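Long-range contacts in glucose import ATP-binding protein GlcV (Sulfolobus solfataricus, PDB 1OXS), which hydrolyses ATP as the energy-coupling subunit of the GlcSTUV ABC transporter, which takes glucose into the archaeal cell: residues M1-V6 with N25-N30; V256-L261 with I315-S320; G299-I304 with E336-Y341. One frame throughout, in Å; residues are numbered along the deposited sequence.

Interaction 1 of 3, residues M1-V6 with N25-N30; sequences MVRIIV and NINIEN
E29 OE2 is met by two nitrogens of R3, NH2 at 3.3 Å and, weakly, NE at 3.2 Å, while NE also reaches E29 OE1 at 3.0 Å as the other half of a side-on grip. This salt bridge stands where the antiparallel beta hairpin of strands 4-13 and 18-28 gives way to loop, in the ABC-ATPase domain. The R3 chain runs extended, with CG trans to the backbone N (chi1 -172°), and lies alongside E29 pointing the same way. OE1 sits in the guanidinium plane, yet the two flat groups are turned 43° apart, and the two bonds from NE share one proton. With an alanine at R3, the E29 carboxylate would probably lose its charged mate in this contact and be freer to turn. Within the hairpin, I4 and I28 exchange two backbone bonds, as do V6 and I26. Their side chains share one face, where I4 CB lies 4.1 Å from I28 CB. L62 of the adjoining strand 61-64 lies beside I4 and V6 and extends this buried face, while I51 and F47 of helix 41-52, whose first turns carry residues inferred to bind ATP (Walker A), pack on V6 and I26 respectively. I5 and N27, a non-hydrogen-bonded pair, face the other way. The straightest ladder bond runs from V6 N to I26 O, 2.8 Å long and 170° at the hydrogen.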
# COMPACT_ATOMS: atom_id res chain seq x y z
N MET A 1 12.84 2.09 -16.07
CA MET A 1 14.01 1.87 -16.97
C MET A 1 14.40 0.41 -17.04
O MET A 1 15.31 0.03 -17.78
CB MET A 1 15.20 2.73 -16.54
CG MET A 1 14.94 4.22 -16.70
SD MET A 1 15.24 4.80 -18.38
CE MET A 1 15.26 6.70 -18.20
N VAL A 2 13.72 -0.41 -16.27
CA VAL A 2 13.90 -1.86 -16.34
C VAL A 2 12.60 -2.61 -16.21
O VAL A 2 11.73 -2.26 -15.40
CB VAL A 2 14.88 -2.29 -15.31
CG1 VAL A 2 14.35 -2.01 -13.88
CG2 VAL A 2 15.17 -3.76 -15.41
N ARG A 3 12.46 -3.66 -17.01
CA ARG A 3 11.29 -4.52 -16.94
C ARG A 3 11.58 -5.66 -15.98
O ARG A 3 12.65 -6.25 -16.03
CB ARG A 3 10.98 -5.06 -18.35
CG ARG A 3 9.70 -5.82 -18.52
CD ARG A 3 9.27 -5.95 -20.00
NE ARG A 3 7.94 -6.48 -20.17
CZ ARG A 3 7.66 -7.75 -20.33
NH1 ARG A 3 8.64 -8.64 -20.33
NH2 ARG A 3 6.40 -8.14 -20.49
N ILE A 4 10.62 -5.99 -15.12
CA ILE A 4 10.82 -7.09 -14.17
C ILE A 4 9.85 -8.19 -14.45
O ILE A 4 8.62 -7.96 -14.42
CB ILE A 4 10.67 -6.60 -12.78
CG1 ILE A 4 11.62 -5.43 -12.52
CG2 ILE A 4 10.95 -7.74 -11.78
CD1 ILE A 4 11.35 -4.77 -11.22
N ILE A 5 10.36 -9.39 -14.69
CA ILE A 5 9.50 -10.56 -14.88
C ILE A 5 9.67 -11.47 -13.70
O ILE A 5 10.78 -11.93 -13.42
CB ILE A 5 9.85 -11.34 -16.14
CG1 ILE A 5 9.57 -10.50 -17.36
CG2 ILE A 5 9.08 -12.67 -16.17
CD1 ILE A 5 9.99 -11.21 -18.63
N VAL A 6 8.57 -11.67 -12.96
CA VAL A 6 8.55 -12.55 -11.83
C VAL A 6 7.82 -13.80 -12.33
O VAL A 6 6.63 -13.71 -12.63
CB VAL A 6 7.80 -11.90 -10.65
CG1 VAL A 6 7.73 -12.85 -9.46
CG2 VAL A 6 8.46 -10.52 -10.26
N ASN A 25 3.36 -14.54 -10.09
CA ASN A 25 3.65 -14.16 -11.44
C ASN A 25 3.22 -12.72 -11.70
O ASN A 25 2.01 -12.39 -11.59
CB ASN A 25 2.90 -15.07 -12.40
CG ASN A 25 3.53 -16.44 -12.50
OD1 ASN A 25 4.54 -16.64 -13.20
ND2 ASN A 25 2.91 -17.41 -11.84
N ILE A 26 4.19 -11.88 -12.05
CA ILE A 26 3.91 -10.49 -12.40
C ILE A 26 4.90 -10.04 -13.46
O ILE A 26 6.07 -10.42 -13.39
CB ILE A 26 4.16 -9.55 -11.19
CG1 ILE A 26 3.64 -10.14 -9.92
CG2 ILE A 26 3.51 -8.18 -11.45
CD1 ILE A 26 4.21 -9.40 -8.71
N ASN A 27 4.46 -9.24 -14.42
CA ASN A 27 5.38 -8.63 -15.34
C ASN A 27 5.24 -7.12 -15.14
O ASN A 27 4.18 -6.56 -15.46
CB ASN A 27 5.01 -8.95 -16.78
CG ASN A 27 5.00 -10.47 -17.09
OD1 ASN A 27 5.80 -11.21 -16.59
ND2 ASN A 27 4.06 -10.91 -17.96
N ILE A 28 6.27 -6.49 -14.59
CA ILE A 28 6.31 -5.04 -14.31
C ILE A 28 7.01 -4.32 -15.42
O ILE A 28 8.11 -4.69 -15.80
CB ILE A 28 7.04 -4.79 -12.95
CG1 ILE A 28 6.27 -5.50 -11.81
CG2 ILE A 28 7.06 -3.35 -12.64
CD1 ILE A 28 7.06 -5.56 -10.49
N GLU A 29 6.35 -3.34 -16.01
CA GLU A 29 6.91 -2.69 -17.19
C GLU A 29 7.97 -1.66 -16.84
O GLU A 29 8.00 -1.14 -15.72
CB GLU A 29 5.79 -2.09 -18.03
CG GLU A 29 4.83 -3.16 -18.54
CD GLU A 29 5.52 -4.19 -19.43
OE1 GLU A 29 6.54 -3.85 -20.07
OE2 GLU A 29 5.05 -5.35 -19.48
N ASN A 30 8.83 -1.37 -17.80
CA ASN A 30 9.90 -0.42 -17.61
C ASN A 30 9.26 0.90 -17.28
O ASN A 30 8.38 1.38 -17.98
CB ASN A 30 10.72 -0.36 -18.93
CG ASN A 30 11.71 0.77 -18.97
OD1 ASN A 30 12.79 0.63 -19.55
ND2 ASN A 30 11.35 1.90 -18.39

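Interaction 2 of 3, residues V256-L261 with I315-S320; sequences VVIGSL and ITPLDS
Two beta turns meet here in the C-terminal part of GlcV: a type II' turn from I258 to L261, which closes a hairpin, and a type II turn from P317 to S320. S260, at the tip of the first turn, supplies the polar link through both its backbone and its side chain. Its OG accepts a bond from L318 N at 2.8 Å, and its own N donates to L318 O at 3.2 Å, lying in the carbonyl plane. The hydroxyl is brought there by a chi1 of 53°, which sets OG between the backbone N and the carbonyl carbon; OG is also hydrogen-bonded to K298 O, so two backbone groups hold the hydroxyl. G259 runs close to L318, its CA 3.4 Å from L318 O. A CB on this residue would collide with that oxygen, and its positive phi of 60° also suits a glycine. Beside the polar link, the P317 ring packs against the hairpin end, its CB 3.4 Å from I258 O and its CG near L261 CD1 (3.9 Å) and I258 CG2 (4.1 Å). The side chains of L261 and P317 cross at about a right angle. The contact thus joins two antiparallel sheets: the hairpin of strands 255-258 and 261-263 at the margin of one, and strand 310-317, flanked by 294-307 and 324-328, in the other.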
# COMPACT_ATOMS: atom_id res chain seq x y z
N VAL A 256 -30.72 -8.71 0.36
CA VAL A 256 -29.99 -9.27 1.48
C VAL A 256 -30.47 -8.57 2.75
O VAL A 256 -30.33 -7.36 2.92
CB VAL A 256 -28.47 -9.08 1.31
CG1 VAL A 256 -27.73 -9.57 2.54
CG2 VAL A 256 -27.95 -9.83 0.11
N VAL A 257 -31.03 -9.36 3.65
CA VAL A 257 -31.62 -8.85 4.85
C VAL A 257 -30.71 -8.98 6.08
O VAL A 257 -30.19 -10.05 6.40
CB VAL A 257 -32.93 -9.61 5.17
CG1 VAL A 257 -33.46 -9.19 6.53
CG2 VAL A 257 -33.99 -9.33 4.10
N ILE A 258 -30.52 -7.84 6.75
CA ILE A 258 -29.70 -7.76 7.94
C ILE A 258 -30.51 -6.94 8.95
O ILE A 258 -30.47 -5.71 9.00
CB ILE A 258 -28.35 -7.09 7.62
CG1 ILE A 258 -27.70 -7.79 6.43
CG2 ILE A 258 -27.48 -7.08 8.90
CD1 ILE A 258 -26.37 -7.19 5.96
N GLY A 259 -31.32 -7.63 9.75
CA GLY A 259 -32.22 -6.94 10.67
C GLY A 259 -33.17 -6.04 9.90
O GLY A 259 -33.82 -6.45 8.96
N SER A 260 -33.23 -4.80 10.30
CA SER A 260 -34.08 -3.81 9.67
C SER A 260 -33.48 -3.29 8.39
O SER A 260 -34.03 -2.38 7.80
CB SER A 260 -34.28 -2.65 10.63
OG SER A 260 -33.10 -2.12 11.13
N LEU A 261 -32.31 -3.77 7.98
CA LEU A 261 -31.77 -3.31 6.72
C LEU A 261 -31.97 -4.35 5.63
O LEU A 261 -31.98 -5.55 5.88
CB LEU A 261 -30.29 -2.99 6.83
CG LEU A 261 -29.87 -1.92 7.80
CD1 LEU A 261 -28.37 -1.67 7.66
CD2 LEU A 261 -30.65 -0.64 7.52
N ILE A 315 -23.72 2.75 13.64
CA ILE A 315 -25.10 2.31 13.87
C ILE A 315 -25.19 0.81 13.80
O ILE A 315 -24.28 0.16 13.27
CB ILE A 315 -26.04 2.89 12.81
CG1 ILE A 315 -25.72 2.40 11.39
CG2 ILE A 315 -25.90 4.39 12.76
CD1 ILE A 315 -26.71 1.55 10.81
N THR A 316 -26.29 0.26 14.31
CA THR A 316 -26.63 -1.10 14.01
C THR A 316 -28.04 -1.08 13.50
O THR A 316 -28.78 -0.16 13.80
CB THR A 316 -26.54 -2.09 15.18
OG1 THR A 316 -27.53 -1.75 16.15
CG2 THR A 316 -25.17 -2.06 15.86
N PRO A 317 -28.42 -2.09 12.73
CA PRO A 317 -29.82 -2.25 12.37
C PRO A 317 -30.58 -2.62 13.62
O PRO A 317 -29.99 -3.08 14.58
CB PRO A 317 -29.82 -3.46 11.44
CG PRO A 317 -28.39 -3.66 11.06
CD PRO A 317 -27.56 -3.12 12.13
N LEU A 318 -31.89 -2.43 13.61
CA LEU A 318 -32.68 -2.95 14.71
C LEU A 318 -32.67 -4.47 14.56
O LEU A 318 -32.61 -5.00 13.45
CB LEU A 318 -34.10 -2.39 14.58
CG LEU A 318 -34.34 -1.06 15.32
CD1 LEU A 318 -33.84 0.17 14.67
CD2 LEU A 318 -35.84 -0.91 15.54
N ASP A 319 -32.67 -5.20 15.67
CA ASP A 319 -32.67 -6.67 15.62
C ASP A 319 -31.42 -7.25 14.96
O ASP A 319 -31.50 -8.27 14.27
CB ASP A 319 -33.93 -7.22 14.92
CG ASP A 319 -34.15 -8.69 15.18
OD1 ASP A 319 -34.15 -9.09 16.36
OD2 ASP A 319 -34.33 -9.52 14.26
N SER A 320 -30.29 -6.59 15.16
CA SER A 320 -29.00 -7.06 14.62
C SER A 320 -27.87 -6.43 15.42
O SER A 320 -28.01 -5.31 15.92
CB SER A 320 -28.82 -6.69 13.14
OG SER A 320 -27.52 -7.03 12.67

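Interaction 3 of 3, residues G299-I304 with E336-Y341; sequences GKVKVI and EEVLVY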
# COMPACT_ATOMS: atom_id res chain seq x y z
N GLY A 299 -31.98 2.19 11.40
CA GLY A 299 -30.95 1.73 12.29
C GLY A 299 -30.99 2.57 13.55
O GLY A 299 -31.84 3.43 13.68
N LYS A 300 -30.11 2.24 14.49
CA LYS A 300 -30.02 2.97 15.72
C LYS A 300 -28.54 3.34 15.98
O LYS A 300 -27.63 2.51 15.84
CB LYS A 300 -30.58 2.10 16.86
CG LYS A 300 -30.63 2.74 18.20
CD LYS A 300 -31.17 1.71 19.24
CE LYS A 300 -31.01 2.20 20.68
NZ LYS A 300 -31.54 1.23 21.68
N VAL A 301 -28.26 4.58 16.40
CA VAL A 301 -26.88 4.95 16.69
C VAL A 301 -26.37 4.24 17.94
O VAL A 301 -27.00 4.27 18.98
CB VAL A 301 -26.73 6.45 16.87
CG1 VAL A 301 -25.34 6.79 17.24
CG2 VAL A 301 -27.10 7.18 15.62
N LYS A 302 -25.24 3.56 17.79
CA LYS A 302 -24.61 2.82 18.87
C LYS A 302 -23.56 3.63 19.59
O LYS A 302 -23.53 3.68 20.83
CB LYS A 302 -23.95 1.56 18.31
CG LYS A 302 -23.22 0.74 19.35
CD LYS A 302 -22.68 -0.56 18.75
CE LYS A 302 -21.80 -1.37 19.71
NZ LYS A 302 -21.24 -2.62 19.08
N VAL A 303 -22.67 4.24 18.83
CA VAL A 303 -21.60 4.97 19.42
C VAL A 303 -21.00 5.97 18.43
O VAL A 303 -21.07 5.79 17.22
CB VAL A 303 -20.49 3.98 19.91
CG1 VAL A 303 -19.88 3.23 18.75
CG2 VAL A 303 -19.44 4.73 20.77
N ILE A 304 -20.48 7.05 18.98
CA ILE A 304 -19.80 8.07 18.20
C ILE A 304 -18.35 8.22 18.59
O ILE A 304 -18.00 8.16 19.76
CB ILE A 304 -20.50 9.43 18.35
CG1 ILE A 304 -21.94 9.33 17.84
CG2 ILE A 304 -19.75 10.50 17.53
CD1 ILE A 304 -22.75 10.59 18.13
N GLU A 336 -30.34 7.21 19.00
CA GLU A 336 -31.28 7.80 18.05
C GLU A 336 -31.61 6.81 16.94
O GLU A 336 -30.73 6.14 16.41
CB GLU A 336 -30.70 9.06 17.43
CG GLU A 336 -30.83 10.30 18.31
CD GLU A 336 -32.27 10.79 18.42
OE1 GLU A 336 -32.66 11.74 17.69
OE2 GLU A 336 -33.01 10.22 19.25
N GLU A 337 -32.87 6.80 16.54
CA GLU A 337 -33.23 5.99 15.37
C GLU A 337 -33.01 6.83 14.13
O GLU A 337 -33.42 7.98 14.06
CB GLU A 337 -34.67 5.51 15.46
CG GLU A 337 -34.86 4.55 16.63
CD GLU A 337 -36.22 3.88 16.68
OE1 GLU A 337 -36.62 3.42 17.77
OE2 GLU A 337 -36.88 3.79 15.63
N VAL A 338 -32.44 6.22 13.12
CA VAL A 338 -32.09 6.91 11.91
C VAL A 338 -32.50 6.08 10.69
O VAL A 338 -32.67 4.88 10.80
CB VAL A 338 -30.60 7.18 11.78
CG1 VAL A 338 -30.15 8.19 12.87
CG2 VAL A 338 -29.79 5.89 11.87
N LEU A 339 -32.62 6.75 9.55
CA LEU A 339 -32.75 6.09 8.27
C LEU A 339 -31.35 6.00 7.68
O LEU A 339 -30.51 6.86 7.85
CB LEU A 339 -33.62 6.87 7.29
CG LEU A 339 -34.99 7.15 7.81
CD1 LEU A 339 -35.84 7.89 6.79
CD2 LEU A 339 -35.70 5.90 8.29
N VAL A 340 -31.13 4.90 6.98
CA VAL A 340 -29.83 4.53 6.43
C VAL A 340 -29.97 4.48 4.91
O VAL A 340 -30.79 3.74 4.33
CB VAL A 340 -29.37 3.17 6.89
CG1 VAL A 340 -28.01 2.87 6.39
CG2 VAL A 340 -29.39 3.05 8.40
N TYR A 341 -29.18 5.31 4.28
CA TYR A 341 -29.06 5.40 2.83
C TYR A 341 -27.69 4.91 2.39
O TYR A 341 -26.70 5.07 3.13
CB TYR A 341 -29.21 6.84 2.39
CG TYR A 341 -30.60 7.42 2.46
CD1 TYR A 341 -31.10 7.96 3.62
CD2 TYR A 341 -31.41 7.39 1.36
CE1 TYR A 341 -32.36 8.49 3.65
CE2 TYR A 341 -32.71 7.95 1.39
CZ TYR A 341 -33.16 8.49 2.55
OH TYR A 341 -34.44 9.05 2.61
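G299 and V338 form the close end of this contact, a hydrogen-bonded antiparallel pair in the five-stranded sheet of the C-terminal domain, whose family belongs to the OB-like group. G299 N donates to V338 O at 2.8 Å, and V338 N returns a bond to G299 O at 2.9 Å. The second bond is straight at its hydrogen, 170°, but V338 N stands well above the plane of the G299 carbonyl. A third bond, from V301 N to E336 O at 2.9 Å, carries the ladder to the start of strand 337-341, where the E336 carboxylate leads away to a salt bridge with K285.

Glycine allows the closeness at G299. A chi1 of -67° turns V338 CG1 anti to the carbonyl carbon, which leaves CG2 between the backbone N and that carbon; CG2 comes down on the G299 carbonyl, 3.7 Å from its O. V340 CG2 stands over G299 N, and a CB on the glycine would press against that methyl. Farther along the same buried face, V301 CG2 touches V338 CG1 at 4.2 Å, and I313 and I332 add to this apolar layer.

The other face is looser. K300 and E337 are a non-hydrogen-bonded pair whose CA atoms are 4.4 Å apart, yet their exposed chains diverge, leaving K300 NZ 6.8 Å from E337 OE1. K300 CG lies 3.8 Å from E336 O, just ahead of the partner strand, before its extended chain leads off.

The short axes run at 117° to each other, far from strictly antiparallel, and no contact follows V301; K302 and V303 form a classic beta bulge opposite T314. Cohesion therefore rests on three backbone bonds and a valine-lined face, while the opposite charges of K300 and E337 can probably offer no more than a weak, long-range attraction.

Interactions 2 and 3 are neighbours, with centres about 11 Å apart, whereas interaction 1 lies about 47 and 48 Å from them, centre to centre, across the middle of the chain in the ATPase part. Interactions 1 and 3 each pair antiparallel strands inside one sheet, with a buried aliphatic face and a more exposed polar one; a salt bridge crosses interaction 1, whereas the opposite charges of interaction 3 stay apart. Interaction 2 instead joins turns belonging to two sheets, using a serine and a proline. Strands 294-307 and 310-317 tie it to interaction 3, where I315 CD1 packs on V340 CG2. All three are partly buried.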